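Local coordinates for pollen-specific leucine-rich repeat extensin-like protein 1 (Arabidopsis thaliana, PDB 6TME) that probably binds RALF peptide signals at the pollen cell wall, joining a leucine-rich repeat domain to an extensin-like wall-anchoring part, at residues L189-I203 with T211-C225. Residues are numbered along the deposited sequence; the frame is centred on the assembly and turned at random.
Sequences LDAIFLNNNRFESTI and TASVVTFAHNKFSGC. With SO4 (sulfate ion), chain N; EDO (1,2-ethanediol), chain U.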
loop_
_atom_site.group_PDB
_atom_site.type_symbol
_atom_site.label_atom_id
_atom_site.label_comp_id
_atom_site.label_asym_id
_atom_site.label_seq_id
_atom_site.Cartn_x
_atom_site.Cartn_y
_atom_site.Cartn_z
ATOM N N LEU A 189 -1.793 -11.732 3.540
ATOM C CA LEU A 189 -2.300 -10.372 3.487
ATOM C C LEU A 189 -3.017 -10.131 2.163
ATOM O O LEU A 189 -2.610 -10.632 1.109
ATOM C CB LEU A 189 -1.149 -9.372 3.661
ATOM C CG LEU A 189 -0.651 -9.255 5.104
ATOM C CD1 LEU A 189 0.705 -8.609 5.135
ATOM C CD2 LEU A 189 -1.631 -8.412 5.887
ATOM N N ASP A 190 -4.122 -9.397 2.230
ATOM C CA ASP A 190 -4.772 -8.903 1.027
ATOM C C ASP A 190 -4.207 -7.556 0.601
ATOM O O ASP A 190 -4.240 -7.223 -0.583
ATOM C CB ASP A 190 -6.287 -8.792 1.262
ATOM C CG ASP A 190 -7.000 -7.954 0.196
ATOM O OD1 ASP A 190 -7.042 -8.373 -0.988
ATOM O OD2 ASP A 190 -7.528 -6.871 0.548
ATOM N N ALA A 191 -3.664 -6.788 1.540
ATOM C CA ALA A 191 -3.254 -5.420 1.257
ATOM C C ALA A 191 -2.057 -5.077 2.131
ATOM O O ALA A 191 -2.099 -5.280 3.349
ATOM C CB ALA A 191 -4.395 -4.429 1.514
ATOM N N ILE A 192 -0.998 -4.570 1.502
ATOM C CA ILE A 192 0.253 -4.211 2.162
ATOM C C ILE A 192 0.613 -2.804 1.684
ATOM O O ILE A 192 0.991 -2.614 0.520
ATOM C CB ILE A 192 1.384 -5.210 1.846
ATOM C CG1 ILE A 192 0.902 -6.648 2.019
ATOM C CG2 ILE A 192 2.617 -4.966 2.720
ATOM C CD1 ILE A 192 1.819 -7.702 1.420
ATOM N N PHE A 193 0.478 -1.816 2.566
ATOM C CA PHE A 193 0.850 -0.437 2.259
ATOM C C PHE A 193 2.119 -0.109 3.036
ATOM O O PHE A 193 2.105 -0.083 4.268
ATOM C CB PHE A 193 -0.288 0.530 2.600
ATOM C CG PHE A 193 -1.558 0.255 1.832
ATOM C CD1 PHE A 193 -1.686 0.661 0.522
ATOM C CD2 PHE A 193 -2.618 -0.444 2.422
ATOM C CE1 PHE A 193 -2.854 0.405 -0.202
ATOM C CE2 PHE A 193 -3.783 -0.716 1.707
ATOM C CZ PHE A 193 -3.904 -0.284 0.391
ATOM N N LEU A 194 3.216 0.118 2.317
ATOM C CA LEU A 194 4.493 0.470 2.927
ATOM C C LEU A 194 4.969 1.852 2.519
ATOM O O LEU A 194 5.976 2.318 3.050
ATOM C CB LEU A 194 5.576 -0.552 2.554
ATOM C CG LEU A 194 5.200 -2.024 2.633
ATOM C CD1 LEU A 194 6.202 -2.821 1.817
ATOM C CD2 LEU A 194 5.164 -2.504 4.097
ATOM N N ASN A 195 4.260 2.522 1.615
ATOM C CA ASN A 195 4.807 3.678 0.931
ATOM C C ASN A 195 5.108 4.798 1.916
ATOM O O ASN A 195 4.561 4.854 3.026
ATOM C CB ASN A 195 3.853 4.170 -0.166
ATOM C CG ASN A 195 2.456 4.537 0.368
ATOM O OD1 ASN A 195 1.603 3.673 0.606
ATOM N ND2 ASN A 195 2.231 5.828 0.560
ATOM N N ASN A 196 6.024 5.682 1.506
ATOM C CA ASN A 196 6.376 6.886 2.267
ATOM C C ASN A 196 6.881 6.531 3.661
ATOM O O ASN A 196 6.378 6.999 4.692
ATOM C CB ASN A 196 5.196 7.850 2.349
ATOM C CG ASN A 196 4.910 8.515 1.031
ATOM O OD1 ASN A 196 4.247 7.939 0.158
ATOM N ND2 ASN A 196 5.398 9.740 0.877
ATOM N N ASN A 197 7.888 5.671 3.671
ATOM C CA ASN A 197 8.652 5.393 4.873
ATOM C C ASN A 197 10.115 5.631 4.509
ATOM O O ASN A 197 10.452 6.355 3.567
ATOM C CB ASN A 197 8.335 3.977 5.369
ATOM C CG ASN A 197 7.090 3.948 6.214
ATOM O OD1 ASN A 197 7.115 4.360 7.377
ATOM N ND2 ASN A 197 5.974 3.528 5.617
ATOM N N ARG A 198 11.009 5.000 5.244
ATOM C CA ARG A 198 12.414 5.058 4.907
ATOM C C ARG A 198 13.010 3.657 4.830
ATOM O O ARG A 198 14.160 3.439 5.195
ATOM C CB ARG A 198 13.160 5.938 5.904
ATOM C CG ARG A 198 12.782 7.400 5.788
ATOM C CD ARG A 198 13.378 8.001 4.492
ATOM N NE ARG A 198 14.681 8.633 4.738
ATOM C CZ ARG A 198 15.340 9.400 3.872
ATOM N NH1 ARG A 198 14.842 9.642 2.668
ATOM N NH2 ARG A 198 16.506 9.928 4.218
ATOM N N PHE A 199 12.236 2.690 4.343
ATOM C CA PHE A 199 12.777 1.358 4.096
ATOM C C PHE A 199 13.893 1.397 3.056
ATOM O O PHE A 199 13.889 2.217 2.131
ATOM C CB PHE A 199 11.679 0.407 3.629
ATOM C CG PHE A 199 10.621 0.159 4.667
ATOM C CD1 PHE A 199 10.968 -0.351 5.915
ATOM C CD2 PHE A 199 9.281 0.439 4.398
ATOM C CE1 PHE A 199 9.983 -0.575 6.897
ATOM C CE2 PHE A 199 8.299 0.222 5.366
ATOM C CZ PHE A 199 8.646 -0.286 6.619
ATOM N N GLU A 200 14.828 0.461 3.195
ATOM C CA GLU A 200 16.031 0.397 2.375
ATOM C C GLU A 200 16.270 -1.031 1.888
ATOM O O GLU A 200 15.521 -1.965 2.192
ATOM C CB GLU A 200 17.250 0.903 3.155
ATOM C CG GLU A 200 17.449 2.408 3.090
ATOM C CD GLU A 200 18.894 2.825 3.401
ATOM O OE1 GLU A 200 19.529 2.190 4.281
ATOM O OE2 GLU A 200 19.400 3.772 2.744
ATOM N N SER A 201 17.337 -1.186 1.115
ATOM C CA SER A 201 17.730 -2.460 0.527
ATOM C C SER A 201 16.648 -3.071 -0.351
ATOM O O SER A 201 15.813 -2.351 -0.908
ATOM C CB SER A 201 18.159 -3.451 1.599
ATOM O OG SER A 201 19.559 -3.359 1.767
ATOM N N THR A 202 16.684 -4.390 -0.504
ATOM C CA THR A 202 16.070 -5.020 -1.658
ATOM C C THR A 202 14.610 -5.330 -1.414
ATOM O O THR A 202 14.136 -5.380 -0.275
ATOM C CB THR A 202 16.790 -6.316 -2.057
ATOM O OG1 THR A 202 16.793 -7.245 -0.969
ATOM C CG2 THR A 202 18.191 -6.028 -2.478
ATOM N N ILE A 203 13.896 -5.515 -2.518
ATOM C CA ILE A 203 12.594 -6.175 -2.472
ATOM C C ILE A 203 12.827 -7.659 -2.237
ATOM O O ILE A 203 13.584 -8.282 -2.983
ATOM C CB ILE A 203 11.819 -5.945 -3.760
ATOM C CG1 ILE A 203 11.566 -4.454 -3.975
ATOM C CG2 ILE A 203 10.480 -6.683 -3.713
ATOM C CD1 ILE A 203 11.282 -4.157 -5.416
ATOM N N THR A 211 -0.233 -13.122 -1.605
ATOM C CA THR A 211 -1.595 -13.208 -2.094
ATOM C C THR A 211 -2.264 -11.845 -2.116
ATOM O O THR A 211 -3.481 -11.762 -2.266
ATOM C CB THR A 211 -2.397 -14.160 -1.206
ATOM O OG1 THR A 211 -2.162 -13.822 0.170
ATOM C CG2 THR A 211 -1.954 -15.587 -1.447
ATOM N N ALA A 212 -1.495 -10.780 -1.944
ATOM C CA ALA A 212 -2.083 -9.464 -1.827
ATOM C C ALA A 212 -2.670 -9.010 -3.153
ATOM O O ALA A 212 -2.084 -9.224 -4.220
ATOM C CB ALA A 212 -1.036 -8.468 -1.348
ATOM N N SER A 213 -3.844 -8.371 -3.072
ATOM C CA SER A 213 -4.426 -7.665 -4.204
ATOM C C SER A 213 -3.803 -6.286 -4.428
ATOM O O SER A 213 -3.847 -5.790 -5.560
ATOM C CB SER A 213 -5.944 -7.541 -4.025
ATOM O OG SER A 213 -6.259 -6.643 -2.975
ATOM N N VAL A 214 -3.221 -5.656 -3.405
ATOM C CA VAL A 214 -2.542 -4.370 -3.578
ATOM C C VAL A 214 -1.300 -4.340 -2.700
ATOM O O VAL A 214 -1.364 -4.700 -1.516
ATOM C CB VAL A 214 -3.451 -3.158 -3.254
ATOM C CG1 VAL A 214 -4.037 -3.219 -1.822
ATOM C CG2 VAL A 214 -2.681 -1.852 -3.434
ATOM N N VAL A 215 -0.167 -3.913 -3.283
ATOM C CA VAL A 215 1.089 -3.700 -2.565
ATOM C C VAL A 215 1.675 -2.352 -2.989
ATOM O O VAL A 215 1.846 -2.101 -4.186
ATOM C CB VAL A 215 2.119 -4.816 -2.842
ATOM C CG1 VAL A 215 3.336 -4.594 -1.978
ATOM C CG2 VAL A 215 1.539 -6.227 -2.635
ATOM N N THR A 216 2.003 -1.490 -2.020
ATOM C CA THR A 216 2.691 -0.239 -2.311
ATOM C C THR A 216 4.053 -0.195 -1.625
ATOM O O THR A 216 4.167 -0.501 -0.424
ATOM C CB THR A 216 1.848 0.989 -1.916
ATOM O OG1 THR A 216 1.679 1.080 -0.491
ATOM C CG2 THR A 216 0.481 0.942 -2.613
ATOM N N PHE A 217 5.085 0.153 -2.413
ATOM C CA PHE A 217 6.455 0.410 -1.962
ATOM C C PHE A 217 6.878 1.853 -2.192
ATOM O O PHE A 217 8.026 2.205 -1.881
ATOM C CB PHE A 217 7.477 -0.455 -2.718
ATOM C CG PHE A 217 7.272 -1.916 -2.607
ATOM C CD1 PHE A 217 7.883 -2.633 -1.585
ATOM C CD2 PHE A 217 6.521 -2.590 -3.551
ATOM C CE1 PHE A 217 7.717 -4.007 -1.484
ATOM C CE2 PHE A 217 6.337 -3.963 -3.455
ATOM C CZ PHE A 217 6.938 -4.674 -2.415
ATOM N N ALA A 218 6.012 2.668 -2.805
ATOM C CA ALA A 218 6.383 3.999 -3.280
ATOM C C ALA A 218 7.112 4.805 -2.204
ATOM O O ALA A 218 6.856 4.651 -1.014
ATOM C CB ALA A 218 5.122 4.745 -3.726
ATOM N N HIS A 219 8.033 5.672 -2.635
ATOM C CA HIS A 219 8.674 6.677 -1.771
ATOM C C HIS A 219 9.365 6.045 -0.561
ATOM O O HIS A 219 9.128 6.399 0.607
ATOM C CB HIS A 219 7.669 7.741 -1.341
ATOM C CG HIS A 219 7.087 8.491 -2.496
ATOM N ND1 HIS A 219 7.870 9.051 -3.481
ATOM C CD2 HIS A 219 5.806 8.737 -2.850
ATOM C CE1 HIS A 219 7.094 9.622 -4.381
ATOM N NE2 HIS A 219 5.838 9.436 -4.030
ATOM N N ASN A 220 10.231 5.088 -0.860
ATOM C CA ASN A 220 11.163 4.565 0.127
ATOM C C ASN A 220 12.557 4.699 -0.482
ATOM O O ASN A 220 12.764 5.441 -1.450
ATOM C CB ASN A 220 10.760 3.142 0.510
ATOM C CG ASN A 220 9.615 3.131 1.482
ATOM O OD1 ASN A 220 9.800 3.456 2.665
ATOM N ND2 ASN A 220 8.408 2.795 0.993
ATOM N N LYS A 221 13.519 3.961 0.058
ATOM C CA LYS A 221 14.855 3.879 -0.523
ATOM C C LYS A 221 15.210 2.428 -0.813
ATOM O O LYS A 221 16.288 1.951 -0.493
ATOM C CB LYS A 221 15.903 4.545 0.378
ATOM C CG LYS A 221 15.727 6.086 0.506
ATOM C CD LYS A 221 16.135 6.843 -0.780
ATOM C CE LYS A 221 17.376 7.746 -0.610
ATOM N NZ LYS A 221 18.335 7.725 -1.794
ATOM N N PHE A 222 14.276 1.713 -1.415
ATOM C CA PHE A 222 14.543 0.385 -1.935
ATOM C C PHE A 222 15.494 0.444 -3.129
ATOM O O PHE A 222 15.427 1.354 -3.958
ATOM C CB PHE A 222 13.247 -0.278 -2.369
ATOM C CG PHE A 222 12.379 -0.687 -1.230
ATOM C CD1 PHE A 222 12.727 -1.771 -0.440
ATOM C CD2 PHE A 222 11.196 0.001 -0.962
ATOM C CE1 PHE A 222 11.908 -2.164 0.614
ATOM C CE2 PHE A 222 10.381 -0.381 0.080
ATOM C CZ PHE A 222 10.732 -1.472 0.871
ATOM N N SER A 223 16.346 -0.576 -3.240
ATOM C CA SER A 223 17.374 -0.613 -4.267
ATOM C C SER A 223 17.464 -2.007 -4.866
ATOM O O SER A 223 16.864 -2.969 -4.379
ATOM C CB SER A 223 18.734 -0.196 -3.707
ATOM O OG SER A 223 19.133 -1.083 -2.681
ATOM N N GLY A 224 18.238 -2.112 -5.938
ATOM C CA GLY A 224 18.364 -3.380 -6.616
ATOM C C GLY A 224 17.264 -3.573 -7.636
ATOM O O GLY A 224 16.603 -2.623 -8.080
ATOM N N CYS A 225 17.057 -4.837 -7.989
ATOM C CA CYS A 225 16.189 -5.245 -9.082
ATOM C C CYS A 225 14.814 -5.641 -8.552
ATOM O O CYS A 225 14.644 -5.964 -7.373
ATOM C CB CYS A 225 16.810 -6.421 -9.855
ATOM S SG CYS A 225 18.466 -6.129 -10.653
HETATM S S SO4 N . -6.213 -13.029 0.936
HETATM O O1 SO4 N . -6.003 -11.956 -0.028
HETATM O O2 SO4 N . -6.145 -12.465 2.279
HETATM O O3 SO4 N . -5.185 -14.053 0.761
HETATM O O4 SO4 N . -7.536 -13.619 0.737
HETATM C C1 EDO U . 16.053 12.206 0.141
HETATM O O1 EDO U . 16.024 11.218 -0.905
HETATM C C2 EDO U . 17.481 12.448 0.631
HETATM O O2 EDO U . 17.855 11.405 1.544
HETATM O O HOH W 1 0.188 -11.549 0.636
HETATM O O HOH W 2 15.517 -5.055 -4.980
#
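Ile192 lies beside Val215 in the parallel strands 191-193 and 214-216, its N bonded to Val214 O and its O to Thr216 N, both at 3.0 Å and nearly straight. On the inner side of this sheet Ile192 CD1 rests on Ala212 CB, and Leu194 lies alongside Phe217, CD1 to CD1 at 3.8 Å. The opposite face carries Ala191, Phe193, Val214 and Thr216. Here the Phe193 ring runs across Val214, CZ to CG1 at 3.7 Å, and the Thr216 hydroxyl comes to the ring edge while donating to Asn195 OD1 (2.8 Å). Just before the strands, Ser213 OG donates to Asp190 OD1 from above the carboxylate plane. Asp190 OD2 and Asn195 ND2 bond to a chain of another protein, so this side is also an interface.

Past the strands, Asn220 turns its amide inward, CG anti to the carbonyl carbon (chi1 -79°), and ND2 gives one bond to Phe217 O and another to Leu194 O (3.2 Å, 166°). Asn197 ND2 reaches Leu194 O from the opposite face of its carbonyl plane, so two asparagines of successive turns grip one buried oxygen. A leucine in place of Asn220 would probably leave Phe217 O and Leu194 O each with one donor fewer, freeing the turn to shift. In the core, Phe199 and Phe222 lie side by side, pointing the same way, with Phe199 CB 3.5 Å from Phe222 CZ.

The far side is looser: strand 198-201 runs parallel to the weakly bonded strand 221-224, with Lys221 N bonded to Phe199 O and Ser223 N to Ser201 O. Glu200 and Lys221 extend side by side into solvent, their charged ends apart, and a water joins Ile203 N to Ser223 O and Cys225 O. This second set of parallel strands, with the asparagine row, marks the plant-type leucine-rich repeat solenoid.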